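Local coordinates for protein alpha-amylase (Eisenia fetida, PDB 6M4K) that probably cleaves internal alpha-1,4-glucosidic bonds of starch-like polysaccharides, as a calcium-binding amylase of glycoside hydrolase family 13, at residues Val103-Thr108 and Leu168-Gly173; Gly130-Pro135 and Ala175-Asp180; Asp142-Ser147 and Arg161-Ser166. One frame throughout, in Å; residues are numbered along the deposited sequence. Where two conformers were deposited one is given.

Contact 1. Residues Val103-Thr108 and Leu168-Gly173. With CA (calcium ion), chain B.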
ATOM      1  N   VAL A 103      14.142   0.121  -4.553  1.00 12.67           N
ATOM      2  CA  VAL A 103      14.931   0.671  -3.456  1.00 12.87           C
ATOM      3  C   VAL A 103      16.161   1.331  -4.070  1.00 14.06           C
ATOM      4  O   VAL A 103      17.148   0.651  -4.382  1.00 14.63           O
ATOM      5  CB  VAL A 103      15.306  -0.411  -2.436  1.00 13.48           C
ATOM      6  CG1 VAL A 103      16.025   0.213  -1.260  1.00 15.36           C
ATOM      7  CG2 VAL A 103      14.045  -1.149  -1.976  1.00 15.19           C
ATOM      8  N   LEU A 104      16.104   2.652  -4.254  1.00 13.94           N
ATOM      9  CA  LEU A 104      17.122   3.391  -4.999  1.00 15.07           C
ATOM     10  C   LEU A 104      17.928   4.368  -4.154  1.00 13.85           C
ATOM     11  O   LEU A 104      18.937   4.897  -4.641  1.00 14.10           O
ATOM     12  CB  LEU A 104      16.480   4.163  -6.166  1.00 14.96           C
ATOM     13  CG  LEU A 104      15.658   3.322  -7.141  1.00 15.28           C
ATOM     14  CD1 LEU A 104      15.112   4.221  -8.251  1.00 17.32           C
ATOM     15  CD2 LEU A 104      16.443   2.160  -7.730  1.00 16.57           C
ATOM     16  N   ASN A 105      17.525   4.636  -2.916  1.00 13.43           N
ATOM     17  CA  ASN A 105      18.196   5.656  -2.116  1.00 13.41           C
ATOM     18  C   ASN A 105      19.538   5.191  -1.570  1.00 14.65           C
ATOM     19  O   ASN A 105      20.417   6.023  -1.316  1.00 15.40           O
ATOM     20  CB  ASN A 105      17.286   6.078  -0.962  1.00 14.06           C
ATOM     21  CG  ASN A 105      17.954   7.038  -0.001  1.00 13.84           C
ATOM     22  OD1 ASN A 105      18.209   8.202  -0.323  1.00 14.82           O
ATOM     23  ND2 ASN A 105      18.211   6.560   1.200  1.00 14.67           N
ATOM     24  N   HIS A 106      19.711   3.890  -1.357  1.00 13.84           N
ATOM     25  CA  HIS A 106      20.815   3.400  -0.551  1.00 13.96           C
ATOM     26  C   HIS A 106      21.111   1.967  -0.942  1.00 14.18           C
ATOM     27  O   HIS A 106      20.378   1.331  -1.704  1.00 14.12           O
ATOM     28  CB  HIS A 106      20.441   3.487   0.922  1.00 14.19           C
ATOM     29  CG  HIS A 106      19.122   2.859   1.239  1.00 12.85           C
ATOM     30  ND1 HIS A 106      17.963   3.593   1.394  1.00 14.02           N
ATOM     31  CD2 HIS A 106      18.776   1.561   1.411  1.00 14.38           C
ATOM     32  CE1 HIS A 106      16.964   2.768   1.660  1.00 13.91           C
ATOM     33  NE2 HIS A 106      17.429   1.529   1.675  1.00 15.12           N
ATOM     34  N   MET A 107      22.230   1.475  -0.411  1.00 14.20           N
ATOM     35  CA  MET A 107      22.581   0.063  -0.502  1.00 14.97           C
ATOM     36  C   MET A 107      22.405  -0.588   0.870  1.00 13.63           C
ATOM     37  O   MET A 107      21.290  -0.615   1.401  1.00 16.01           O
ATOM     38  CB  MET A 107      23.985  -0.106  -1.097  1.00 15.04           C
ATOM     39  CG  MET A 107      24.111   0.408  -2.526  1.00 15.32           C
ATOM     40  SD  MET A 107      22.992  -0.370  -3.720  1.00 15.49           S
ATOM     41  CE  MET A 107      23.787  -1.971  -3.952  1.00 16.19           C
ATOM     42  N   THR A 108      23.471  -1.103   1.471  1.00 14.46           N
ATOM     43  CA  THR A 108      23.367  -1.705   2.794  1.00 14.93           C
ATOM     44  C   THR A 108      23.809  -0.720   3.864  1.00 14.22           C
ATOM     45  O   THR A 108      24.339   0.359   3.576  1.00 16.73           O
ATOM     46  CB  THR A 108      24.240  -2.962   2.911  1.00 15.18           C
ATOM     47  OG1 THR A 108      25.631  -2.589   2.825  1.00 15.47           O
ATOM     48  CG2 THR A 108      23.903  -3.952   1.824  1.00 15.09           C
ATOM     49  N   LEU A 168      22.152   3.483   6.562  1.00 17.38           N
ATOM     50  CA  LEU A 168      22.143   2.935   5.214  1.00 16.46           C
ATOM     51  C   LEU A 168      23.020   3.793   4.312  1.00 16.96           C
ATOM     52  O   LEU A 168      22.824   5.005   4.210  1.00 17.09           O
ATOM     53  CB  LEU A 168      20.707   2.919   4.693  1.00 16.76           C
ATOM     54  CG  LEU A 168      19.759   2.015   5.477  1.00 16.52           C
ATOM     55  CD1 LEU A 168      18.315   2.403   5.146  1.00 18.44           C
ATOM     56  CD2 LEU A 168      20.012   0.556   5.165  1.00 20.00           C
ATOM     57  N   ARG A 169      24.002   3.165   3.670  1.00 16.47           N
ATOM     58  CA  ARG A 169      24.956   3.913   2.859  1.00 15.49           C
ATOM     59  C   ARG A 169      24.230   4.595   1.703  1.00 14.90           C
ATOM     60  O   ARG A 169      23.532   3.951   0.914  1.00 15.03           O
ATOM     61  CB  ARG A 169      26.075   2.992   2.367  1.00 15.85           C
ATOM     62  CG  ARG A 169      26.840   2.222   3.479  1.00 19.64           C
ATOM     63  CD  ARG A 169      27.067   3.024   4.750  1.00 20.36           C
ATOM     64  NE  ARG A 169      28.153   2.492   5.584  1.00 18.80           N
ATOM     65  CZ  ARG A 169      28.122   2.431   6.909  1.00 19.52           C
ATOM     66  NH1 ARG A 169      27.052   2.825   7.591  1.00 20.19           N
ATOM     67  NH2 ARG A 169      29.176   1.967   7.569  1.00 19.57           N
ATOM     68  N   ASP A 170      24.402   5.904   1.604  1.00 15.37           N
ATOM     69  CA  ASP A 170      23.496   6.750   0.840  1.00 15.58           C
ATOM     70  C   ASP A 170      24.064   7.005  -0.550  1.00 16.92           C
ATOM     71  O   ASP A 170      25.131   7.611  -0.684  1.00 16.97           O
ATOM     72  CB  ASP A 170      23.286   8.064   1.582  1.00 16.07           C
ATOM     73  CG  ASP A 170      22.070   8.804   1.092  1.00 15.11           C
ATOM     74  OD1 ASP A 170      20.946   8.296   1.324  1.00 16.22           O
ATOM     75  OD2 ASP A 170      22.203   9.885   0.479  1.00 16.51           O
ATOM     76  N   LEU A 171      23.349   6.566  -1.583  1.00 14.77           N
ATOM     77  CA  LEU A 171      23.847   6.717  -2.946  1.00 15.28           C
ATOM     78  C   LEU A 171      23.821   8.174  -3.394  1.00 17.03           C
ATOM     79  O   LEU A 171      22.952   8.957  -3.006  1.00 17.32           O
ATOM     80  CB  LEU A 171      23.037   5.855  -3.914  1.00 15.12           C
ATOM     81  CG  LEU A 171      23.386   4.367  -3.855  1.00 15.12           C
ATOM     82  CD1 LEU A 171      22.289   3.527  -4.519  1.00 16.70           C
ATOM     83  CD2 LEU A 171      24.757   4.103  -4.482  1.00 15.49           C
ATOM     84  N   ASP A 172      24.790   8.536  -4.236  1.00 16.75           N
ATOM     85  CA  ASP A 172      24.836   9.877  -4.817  1.00 17.27           C
ATOM     86  C   ASP A 172      23.959   9.892  -6.063  1.00 17.47           C
ATOM     87  O   ASP A 172      24.409   9.636  -7.180  1.00 16.88           O
ATOM     88  CB  ASP A 172      26.272  10.293  -5.119  1.00 19.08           C
ATOM     89  CG  ASP A 172      26.356  11.683  -5.708  1.00 24.38           C
ATOM     90  OD1 ASP A 172      25.322  12.382  -5.721  1.00 20.39           O
ATOM     91  OD2 ASP A 172      27.461  12.084  -6.137  1.00 25.53           O
ATOM     92  N   GLY A 173      22.677  10.211  -5.866  1.00 18.20           N
ATOM     93  CA  GLY A 173      21.739  10.255  -6.967  1.00 17.25           C
ATOM     94  C   GLY A 173      21.977  11.368  -7.967  1.00 17.31           C
ATOM     95  O   GLY A 173      21.303  11.391  -9.004  1.00 18.43           O
TER
HETATM   96 CA    CA B 601      19.722  10.057   0.033  1.00 15.06          CA
HETATM   97  O   HOH W   1      20.537   8.707  -1.898  1.00 16.40           O
HETATM   98  O   HOH W   2      19.320  10.295   2.560  1.00 16.51           O
HETATM   99  O   HOH W   3      20.141  11.607  -1.903  1.00 16.92           O
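Leu168 lays its CD1 methyl over one face of the His106 imidazole, a CH-pi contact with CD1 3.7 Å from the ring centroid and 9° off the ring normal. The contact belongs to the calcium site of the family 13 amylase, where the start and the end of the long excursion between barrel strands 97-102 and 196-199, domain B of this family, come together. CG of His106 sits between the backbone N and the carbonyl carbon (chi1 51°), which puts the ring beside Leu168. The ring is also held at its edge. Asn105 ND2 donates to His106 ND1 at 3.0 Å, lying in the ring plane, and His106 NE2 is hydrogen-bonded to Tyr67 O. With an alanine in place of His106, the Leu168 CD1 methyl would probably lose the ring it covers, and Asn105 ND2 and Tyr67 O would lose their imidazole partner. One antiparallel bridge, His106 with Asp170, joins the backbones, which are otherwise irregular. Met107 N donates to Arg169 O, in the carbonyl plane. Leu171 N donates to Asn105 O, and Arg169 N to Thr108 O at 2.8 Å. Leu171 packs its CD1 methyl against Met107 SD.

The metal ties the two segments at their polar side. Asn105 gives OD1 alone, while Asp170 gives both carboxylate oxygens. The amide and carboxylate planes are 62° apart. His139 ND1 is hydrogen-bonded to Asp170 OD2 and so steadies the carboxylate from a second shell. Arg161 O and His204 O complete the protein ligands. Water 1 binds the calcium and donates to two backbone carbonyls, one from each segment: Asn105 O and Leu171 O, each 2.7 Å from the water oxygen.

Contact 2. Residues Gly130-Pro135 and Ala175-Asp180. With SO4 (sulfate ion), chain H.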
ATOM      1  N   GLY A 130      28.744  -6.396  -7.383  1.00 15.32           N
ATOM      2  CA  GLY A 130      27.697  -6.882  -8.264  1.00 16.61           C
ATOM      3  C   GLY A 130      27.018  -5.812  -9.086  1.00 15.62           C
ATOM      4  O   GLY A 130      26.256  -6.152  -9.998  1.00 16.91           O
ATOM      5  N   VAL A 131      27.290  -4.542  -8.800  1.00 14.89           N
ATOM      6  CA  VAL A 131      26.668  -3.438  -9.531  1.00 15.49           C
ATOM      7  C   VAL A 131      27.463  -3.026 -10.789  1.00 17.35           C
ATOM      8  O   VAL A 131      26.938  -3.152 -11.894  1.00 19.02           O
ATOM      9  CB  VAL A 131      26.281  -2.268  -8.595  1.00 15.92           C
ATOM     10  CG1 VAL A 131      25.763  -1.098  -9.397  1.00 16.42           C
ATOM     11  CG2 VAL A 131      25.256  -2.722  -7.560  1.00 17.08           C
ATOM     12  N   PRO A 132      28.725  -2.559 -10.645  1.00 17.26           N
ATOM     13  CA  PRO A 132      29.513  -2.265  -9.443  1.00 16.66           C
ATOM     14  C   PRO A 132      29.342  -0.817  -8.954  1.00 15.43           C
ATOM     15  O   PRO A 132      29.182   0.113  -9.767  1.00 16.91           O
ATOM     16  CB  PRO A 132      30.950  -2.485  -9.923  1.00 18.02           C
ATOM     17  CG  PRO A 132      30.916  -2.015 -11.344  1.00 19.71           C
ATOM     18  CD  PRO A 132      29.544  -2.412 -11.871  1.00 17.72           C
ATOM     19  N   TYR A 133      29.390  -0.641  -7.632  1.00 15.70           N
ATOM     20  CA  TYR A 133      29.513   0.663  -6.997  1.00 15.18           C
ATOM     21  C   TYR A 133      30.738   0.655  -6.095  1.00 15.80           C
ATOM     22  O   TYR A 133      31.065  -0.374  -5.493  1.00 15.31           O
ATOM     23  CB  TYR A 133      28.334   0.948  -6.067  1.00 14.70           C
ATOM     24  CG  TYR A 133      26.987   1.313  -6.676  1.00 13.79           C
ATOM     25  CD1 TYR A 133      26.880   2.207  -7.736  1.00 15.53           C
ATOM     26  CD2 TYR A 133      25.813   0.802  -6.121  1.00 16.40           C
ATOM     27  CE1 TYR A 133      25.627   2.563  -8.250  1.00 14.81           C
ATOM     28  CE2 TYR A 133      24.563   1.150  -6.619  1.00 14.90           C
ATOM     29  CZ  TYR A 133      24.484   2.032  -7.679  1.00 15.15           C
ATOM     30  OH  TYR A 133      23.251   2.394  -8.178  1.00 15.16           O
ATOM     31  N   GLY A 134      31.378   1.824  -5.975  1.00 15.69           N
ATOM     32  CA  GLY A 134      32.425   2.066  -5.004  1.00 16.09           C
ATOM     33  C   GLY A 134      32.180   3.380  -4.286  1.00 16.50           C
ATOM     34  O   GLY A 134      31.137   4.008  -4.470  1.00 15.81           O
ATOM     35  N   PRO A 135      33.140   3.828  -3.465  1.00 15.40           N
ATOM     36  CA  PRO A 135      32.941   5.050  -2.665  1.00 16.31           C
ATOM     37  C   PRO A 135      32.544   6.286  -3.449  1.00 16.62           C
ATOM     38  O   PRO A 135      31.798   7.114  -2.909  1.00 18.79           O
ATOM     39  CB  PRO A 135      34.305   5.235  -1.979  1.00 17.31           C
ATOM     40  CG  PRO A 135      34.798   3.840  -1.816  1.00 16.52           C
ATOM     41  CD  PRO A 135      34.363   3.107  -3.069  1.00 18.88           C
ATOM     42  N   ALA A 175      24.909  11.675  -9.420  1.00 19.04           N
ATOM     43  CA  ALA A 175      25.959  11.166 -10.293  1.00 21.90           C
ATOM     44  C   ALA A 175      25.363  10.512 -11.534  1.00 20.80           C
ATOM     45  O   ALA A 175      24.430   9.704 -11.438  1.00 18.89           O
ATOM     46  CB  ALA A 175      26.822  10.157  -9.540  1.00 19.74           C
ATOM     47  N   ASN A 176      25.919  10.850 -12.701  1.00 20.35           N
ATOM     48  CA  ASN A 176      25.434  10.267 -13.946  0.50 20.59           C
ATOM     49  C   ASN A 176      25.490   8.745 -13.904  1.00 17.30           C
ATOM     50  O   ASN A 176      24.585   8.071 -14.405  1.00 19.26           O
ATOM     51  CB  ASN A 176      26.245  10.796 -15.131  0.50 23.38           C
ATOM     52  CG  ASN A 176      25.876  12.217 -15.501  0.50 27.25           C
ATOM     53  OD1 ASN A 176      24.872  12.753 -15.035  0.50 29.86           O
ATOM     54  ND2 ASN A 176      26.684  12.833 -16.356  0.50 31.14           N
ATOM     55  N   TYR A 177      26.550   8.186 -13.320  1.00 17.55           N
ATOM     56  CA  TYR A 177      26.682   6.736 -13.291  1.00 16.03           C
ATOM     57  C   TYR A 177      25.585   6.088 -12.454  1.00 16.51           C
ATOM     58  O   TYR A 177      24.990   5.090 -12.873  1.00 17.77           O
ATOM     59  CB  TYR A 177      28.062   6.358 -12.766  1.00 19.47           C
ATOM     60  CG  TYR A 177      28.253   4.874 -12.645  1.00 17.16           C
ATOM     61  CD1 TYR A 177      28.476   4.096 -13.764  1.00 21.00           C
ATOM     62  CD2 TYR A 177      28.193   4.245 -11.410  1.00 18.44           C
ATOM     63  CE1 TYR A 177      28.646   2.736 -13.662  1.00 20.77           C
ATOM     64  CE2 TYR A 177      28.354   2.887 -11.297  1.00 18.03           C
ATOM     65  CZ  TYR A 177      28.585   2.136 -12.426  1.00 17.29           C
ATOM     66  OH  TYR A 177      28.759   0.772 -12.326  1.00 20.61           O
ATOM     67  N   VAL A 178      25.298   6.645 -11.276  1.00 16.04           N
ATOM     68  CA  VAL A 178      24.237   6.097 -10.430  1.00 16.68           C
ATOM     69  C   VAL A 178      22.896   6.181 -11.145  1.00 15.30           C
ATOM     70  O   VAL A 178      22.120   5.216 -11.161  1.00 16.11           O
ATOM     71  CB  VAL A 178      24.224   6.801  -9.061  1.00 15.75           C
ATOM     72  CG1 VAL A 178      23.002   6.376  -8.254  1.00 18.42           C
ATOM     73  CG2 VAL A 178      25.507   6.477  -8.290  1.00 18.42           C
ATOM     74  N   ARG A 179      22.618   7.320 -11.782  1.00 16.32           N
ATOM     75  CA  ARG A 179      21.366   7.472 -12.521  1.00 15.75           C
ATOM     76  C   ARG A 179      21.254   6.445 -13.637  1.00 16.52           C
ATOM     77  O   ARG A 179      20.180   5.866 -13.852  1.00 16.77           O
ATOM     78  CB  ARG A 179      21.261   8.885 -13.095  1.00 16.98           C
ATOM     79  CG  ARG A 179      21.219   9.948 -12.035  1.00 15.99           C
ATOM     80  CD  ARG A 179      21.408  11.337 -12.626  1.00 18.26           C
ATOM     81  NE  ARG A 179      21.115  12.381 -11.653  1.00 16.88           N
ATOM     82  CZ  ARG A 179      21.062  13.675 -11.953  1.00 19.35           C
ATOM     83  NH1 ARG A 179      21.290  14.070 -13.201  1.00 21.64           N
ATOM     84  NH2 ARG A 179      20.773  14.563 -11.015  1.00 18.34           N
ATOM     85  N   ASP A 180      22.355   6.206 -14.360  1.00 15.84           N
ATOM     86  CA  ASP A 180      22.338   5.240 -15.452  1.00 17.60           C
ATOM     87  C   ASP A 180      22.114   3.826 -14.930  1.00 17.05           C
ATOM     88  O   ASP A 180      21.355   3.050 -15.522  1.00 16.79           O
ATOM     89  CB  ASP A 180      23.664   5.293 -16.217  1.00 17.53           C
ATOM     90  CG  ASP A 180      23.799   6.526 -17.095  1.00 23.10           C
ATOM     91  OD1 ASP A 180      22.797   7.234 -17.329  1.00 21.58           O
ATOM     92  OD2 ASP A 180      24.929   6.771 -17.570  1.00 22.81           O
TER
HETATM   93  S   SO4 H 607      20.828  17.733 -12.957  0.50 27.51           S
HETATM   94  O1  SO4 H 607      21.361  19.071 -13.202  0.50 34.77           O
HETATM   95  O2  SO4 H 607      19.371  17.788 -12.914  0.50 37.15           O
HETATM   96  O3  SO4 H 607      21.337  17.239 -11.683  0.50 34.38           O
HETATM   97  O4  SO4 H 607      21.251  16.835 -14.031  0.50 29.48           O
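The loop 130-135 passes beside the first turns of helix 176-192, with the CA atoms of Tyr133 and Val178 8.3 Å apart, and the peptide bond before Pro132 is cis. Ala175 stands at the N-cap position of the helix. At this distance side chains must bridge the gap. Tyr177 does so with its hydroxyl: OH donates to Pro132 O at 2.7 Å, in the carbonyl plane. The acceptor also lies in the plane of the Tyr177 ring, at its edge. CG of Tyr177 is anti to the backbone N (chi1 177°), and this swings the ring out from the helix to the loop. Tyr177 OH also touches the Pro132 ring at CD, 3.3 Å away.

Tyr133 packs beside Tyr177. Its CD1 meets Tyr177 CE2 at 3.9 Å, and its CE1 meets the CG2 methyl of Val178 at the same distance. Val131 CG1 lies over one face of the Tyr133 ring, 3.6 Å above the plane. The hydroxyl of Tyr133 is hydrogen-bonded to Tyr72 OH. Val181 and Glu182, farther along the helix, also touch the Tyr133 side chain.

Arg179 points away from the loop. Its NH1 and NH2 hold two oxygens of a sulfate ion, probably from the crystallisation liquor, with NH1 2.9 Å from O4. NH2 also forms a salt bridge with Asp209. The arrangement joins a domain B loop to the start of the helix that leads into barrel strand 196-199, as expected in the (beta/alpha)8 fold of family 13.

Contact 3. Residues Asp142-Ser147 and Arg161-Ser166. With CA (calcium ion), chain B.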
ATOM      1  N   ASP A 142      32.113  14.494   2.603  1.00 22.85           N
ATOM      2  CA  ASP A 142      32.014  15.723   1.820  1.00 26.65           C
ATOM      3  C   ASP A 142      30.593  16.267   1.764  1.00 23.67           C
ATOM      4  O   ASP A 142      30.406  17.461   1.496  1.00 28.37           O
ATOM      5  CB  ASP A 142      32.464  15.475   0.378  1.00 28.52           C
ATOM      6  CG  ASP A 142      33.971  15.460   0.221  1.00 38.71           C
ATOM      7  OD1 ASP A 142      34.679  15.917   1.142  1.00 40.06           O
ATOM      8  OD2 ASP A 142      34.446  15.000  -0.838  1.00 41.18           O
ATOM      9  N   ASP A 143      29.590  15.420   1.986  1.00 22.13           N
ATOM     10  CA  ASP A 143      28.202  15.775   1.746  1.00 22.15           C
ATOM     11  C   ASP A 143      27.361  15.810   3.004  1.00 23.69           C
ATOM     12  O   ASP A 143      26.262  16.376   2.973  1.00 25.55           O
ATOM     13  CB  ASP A 143      27.568  14.770   0.777  1.00 21.06           C
ATOM     14  CG  ASP A 143      28.454  14.477  -0.403  1.00 25.55           C
ATOM     15  OD1 ASP A 143      28.527  15.331  -1.307  1.00 28.04           O
ATOM     16  OD2 ASP A 143      29.087  13.403  -0.414  1.00 24.27           O
ATOM     17  N   CYS A 144      27.838  15.229   4.096  1.00 24.57           N
ATOM     18  CA  CYS A 144      27.077  15.111   5.328  1.00 25.33           C
ATOM     19  C   CYS A 144      28.006  15.451   6.480  1.00 27.00           C
ATOM     20  O   CYS A 144      29.098  14.884   6.583  1.00 28.77           O
ATOM     21  CB  CYS A 144      26.554  13.678   5.480  1.00 26.65           C
ATOM     22  SG  CYS A 144      25.720  13.370   7.042  1.00 29.42           S
ATOM     23  N   SER A 145      27.579  16.373   7.341  1.00 28.40           N
ATOM     24  CA  SER A 145      28.427  16.872   8.415  1.00 29.52           C
ATOM     25  C   SER A 145      28.000  16.397   9.799  1.00 30.04           C
ATOM     26  O   SER A 145      28.538  16.887  10.799  1.00 32.90           O
ATOM     27  CB  SER A 145      28.506  18.400   8.373  1.00 32.97           C
ATOM     28  OG  SER A 145      27.230  18.984   8.561  1.00 39.57           O
ATOM     29  N   THR A 146      27.056  15.465   9.896  1.00 24.70           N
ATOM     30  CA  THR A 146      26.673  14.972  11.212  1.00 25.76           C
ATOM     31  C   THR A 146      27.771  14.085  11.790  1.00 28.53           C
ATOM     32  O   THR A 146      28.549  13.465  11.061  1.00 27.21           O
ATOM     33  CB  THR A 146      25.352  14.208  11.153  1.00 26.88           C
ATOM     34  OG1 THR A 146      25.483  13.086  10.273  1.00 25.58           O
ATOM     35  CG2 THR A 146      24.237  15.112  10.656  1.00 24.92           C
ATOM     36  N   SER A 147      27.823  14.026  13.122  1.00 25.82           N
ATOM     37  CA  SER A 147      28.941  13.365  13.788  1.00 27.23           C
ATOM     38  C   SER A 147      28.980  11.872  13.497  1.00 32.12           C
ATOM     39  O   SER A 147      30.064  11.288  13.398  1.00 31.33           O
ATOM     40  CB  SER A 147      28.889  13.621  15.295  1.00 33.73           C
ATOM     41  OG  SER A 147      27.813  12.919  15.893  1.00 36.73           O
ATOM     42  N   ARG A 161      18.477  14.359   2.885  1.00 16.32           N
ATOM     43  CA  ARG A 161      18.721  13.759   1.584  0.50 15.46           C
ATOM     44  C   ARG A 161      20.146  13.259   1.392  1.00 15.67           C
ATOM     45  O   ARG A 161      20.340  12.311   0.629  1.00 16.34           O
ATOM     46  CB  ARG A 161      18.328  14.727   0.459  0.50 16.83           C
ATOM     47  CG  ARG A 161      16.812  14.868   0.326  0.50 15.04           C
ATOM     48  CD  ARG A 161      16.377  16.013  -0.581  0.50 16.53           C
ATOM     49  NE  ARG A 161      14.938  15.974  -0.839  0.50 15.80           N
ATOM     50  CZ  ARG A 161      14.174  17.045  -1.023  0.50 15.03           C
ATOM     51  NH1 ARG A 161      14.703  18.258  -0.961  0.50 17.24           N
ATOM     52  NH2 ARG A 161      12.875  16.904  -1.251  0.50 14.20           N
ATOM     53  N   ASN A 162      21.137  13.857   2.052  1.00 17.03           N
ATOM     54  CA  ASN A 162      22.529  13.491   1.814  1.00 17.05           C
ATOM     55  C   ASN A 162      23.180  12.704   2.940  1.00 18.14           C
ATOM     56  O   ASN A 162      24.270  12.157   2.731  1.00 20.24           O
ATOM     57  CB  ASN A 162      23.359  14.741   1.477  1.00 18.08           C
ATOM     58  CG  ASN A 162      22.975  15.346   0.146  1.00 21.80           C
ATOM     59  OD1 ASN A 162      22.231  14.752  -0.627  1.00 20.40           O
ATOM     60  ND2 ASN A 162      23.499  16.538  -0.138  1.00 24.41           N
ATOM     61  N   CYS A 163      22.570  12.637   4.116  1.00 18.02           N
ATOM     62  CA  CYS A 163      23.071  11.805   5.198  1.00 19.98           C
ATOM     63  C   CYS A 163      22.413  10.428   5.145  1.00 18.35           C
ATOM     64  O   CYS A 163      21.540  10.161   4.316  1.00 18.52           O
ATOM     65  CB  CYS A 163      22.877  12.488   6.552  1.00 18.45           C
ATOM     66  SG  CYS A 163      23.808  14.039   6.740  1.00 22.63           S
ATOM     67  N   ARG A 164      22.843   9.530   6.027  1.00 18.02           N
ATOM     68  CA  ARG A 164      22.408   8.140   5.968  1.00 17.69           C
ATOM     69  C   ARG A 164      21.171   7.917   6.825  1.00 20.46           C
ATOM     70  O   ARG A 164      21.153   8.255   8.012  1.00 21.69           O
ATOM     71  CB  ARG A 164      23.518   7.220   6.462  1.00 17.54           C
ATOM     72  CG  ARG A 164      24.762   7.265   5.618  1.00 18.04           C
ATOM     73  CD  ARG A 164      25.910   6.631   6.378  1.00 20.48           C
ATOM     74  NE  ARG A 164      27.134   6.611   5.587  1.00 20.35           N
ATOM     75  CZ  ARG A 164      28.312   6.258   6.087  1.00 20.78           C
ATOM     76  NH1 ARG A 164      28.399   5.908   7.359  1.00 21.42           N
ATOM     77  NH2 ARG A 164      29.386   6.258   5.315  1.00 20.86           N
ATOM     78  N   LEU A 165      20.148   7.325   6.224  1.00 17.88           N
ATOM     79  CA  LEU A 165      18.977   6.918   6.985  1.00 18.74           C
ATOM     80  C   LEU A 165      19.349   5.705   7.822  1.00 18.78           C
ATOM     81  O   LEU A 165      19.559   4.615   7.283  1.00 19.01           O
ATOM     82  CB  LEU A 165      17.853   6.570   6.022  1.00 18.77           C
ATOM     83  CG  LEU A 165      16.608   5.980   6.684  1.00 20.79           C
ATOM     84  CD1 LEU A 165      16.000   6.963   7.683  1.00 25.05           C
ATOM     85  CD2 LEU A 165      15.599   5.587   5.621  1.00 21.12           C
ATOM     86  N   SER A 166      19.465   5.902   9.135  1.00 20.42           N
ATOM     87  CA  SER A 166      19.792   4.825  10.069  1.00 20.72           C
ATOM     88  C   SER A 166      21.036   4.049   9.642  1.00 23.23           C
ATOM     89  O   SER A 166      21.116   2.833   9.812  1.00 24.42           O
ATOM     90  CB  SER A 166      18.605   3.887  10.284  1.00 24.44           C
ATOM     91  OG  SER A 166      17.508   4.589  10.838  1.00 33.77           O
TER
HETATM   92 CA    CA B 601      19.722  10.057   0.033  1.00 15.06          CA
HETATM   93  O   HOH W   4      25.576  18.029   0.989  1.00 29.48           O
HETATM   94  O   HOH W   2      19.320  10.295   2.560  1.00 16.51           O
HETATM   95  O   HOH W   3      20.141  11.607  -1.903  1.00 16.92           O
HETATM   96  O   HOH W   1      20.537   8.707  -1.898  1.00 16.40           O
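Cys144 and Cys163 form a disulfide, with SG to SG 2.0 Å and chi3 105°. It pins a loop of domain B, the excursion from the (beta/alpha)8 barrel, to the C-terminal end of helix 157-162. Cys163 is the first residue to leave helical geometry there. SG of Cys144 is anti to the backbone N (chi1 175°), which carries it across to the other segment. The sulfur of Cys163 instead lies anti to its own carbonyl carbon (chi1 -63°). The CA atoms of the two cysteines are 5.2 Å apart.

A few van der Waals contacts lie beside the bridge. Thr146 approaches Cys163 SG with both branches, OG1 at 4.0 Å and CG2 slightly farther. Its hydroxyl is engaged by Glu150 O. On the other side of Cys144 in sequence, the backbone oxygen of Asp143 meets CB of Asn162 at 3.7 Å. Ile151 packs on the Cys163 side chain.

One water links the segments by hydrogen bonds: water 4 donates to Asp143 O and accepts from Asn162 ND2. The other end of that amide, OD1, is hydrogen-bonded to Trp206 NE1, so both ends of the group are held. Asp143 OD2 is hydrogen-bonded to Gly140 N within its own loop.

Metal binding lies on the helix side, through the backbone. Water 2, itself a metal ligand, donates to Cys163 O, with 2.8 Å between the water 2 oxygen and Cys163 O. Arg161 O binds the calcium directly, at 2.4 Å.

Overall arrangement
From the N terminus, the chain leaves barrel strand 97-102 and enters contact 1 at 103-108. Strands 112-114 and 120-122 follow, then 130-135 of contact 2. Residues 142-147 come next and are joined to 161-166, at the end of helix 157-162, closing contact 3, the shortest loop. The chain then returns at 168-173 to close contact 1, and helix 176-192 closes contact 2. Contacts 1 and 2 therefore cross, and contact 3 lies within both. Contacts 1 and 3 share the calcium ion and its three waters. Tyr133 packs contact 2 on contact 1. Contact 1 joins the ends of domain B beside the barrel, contact 2 sets its loop on helix 176-192, and contact 3 braces it internally.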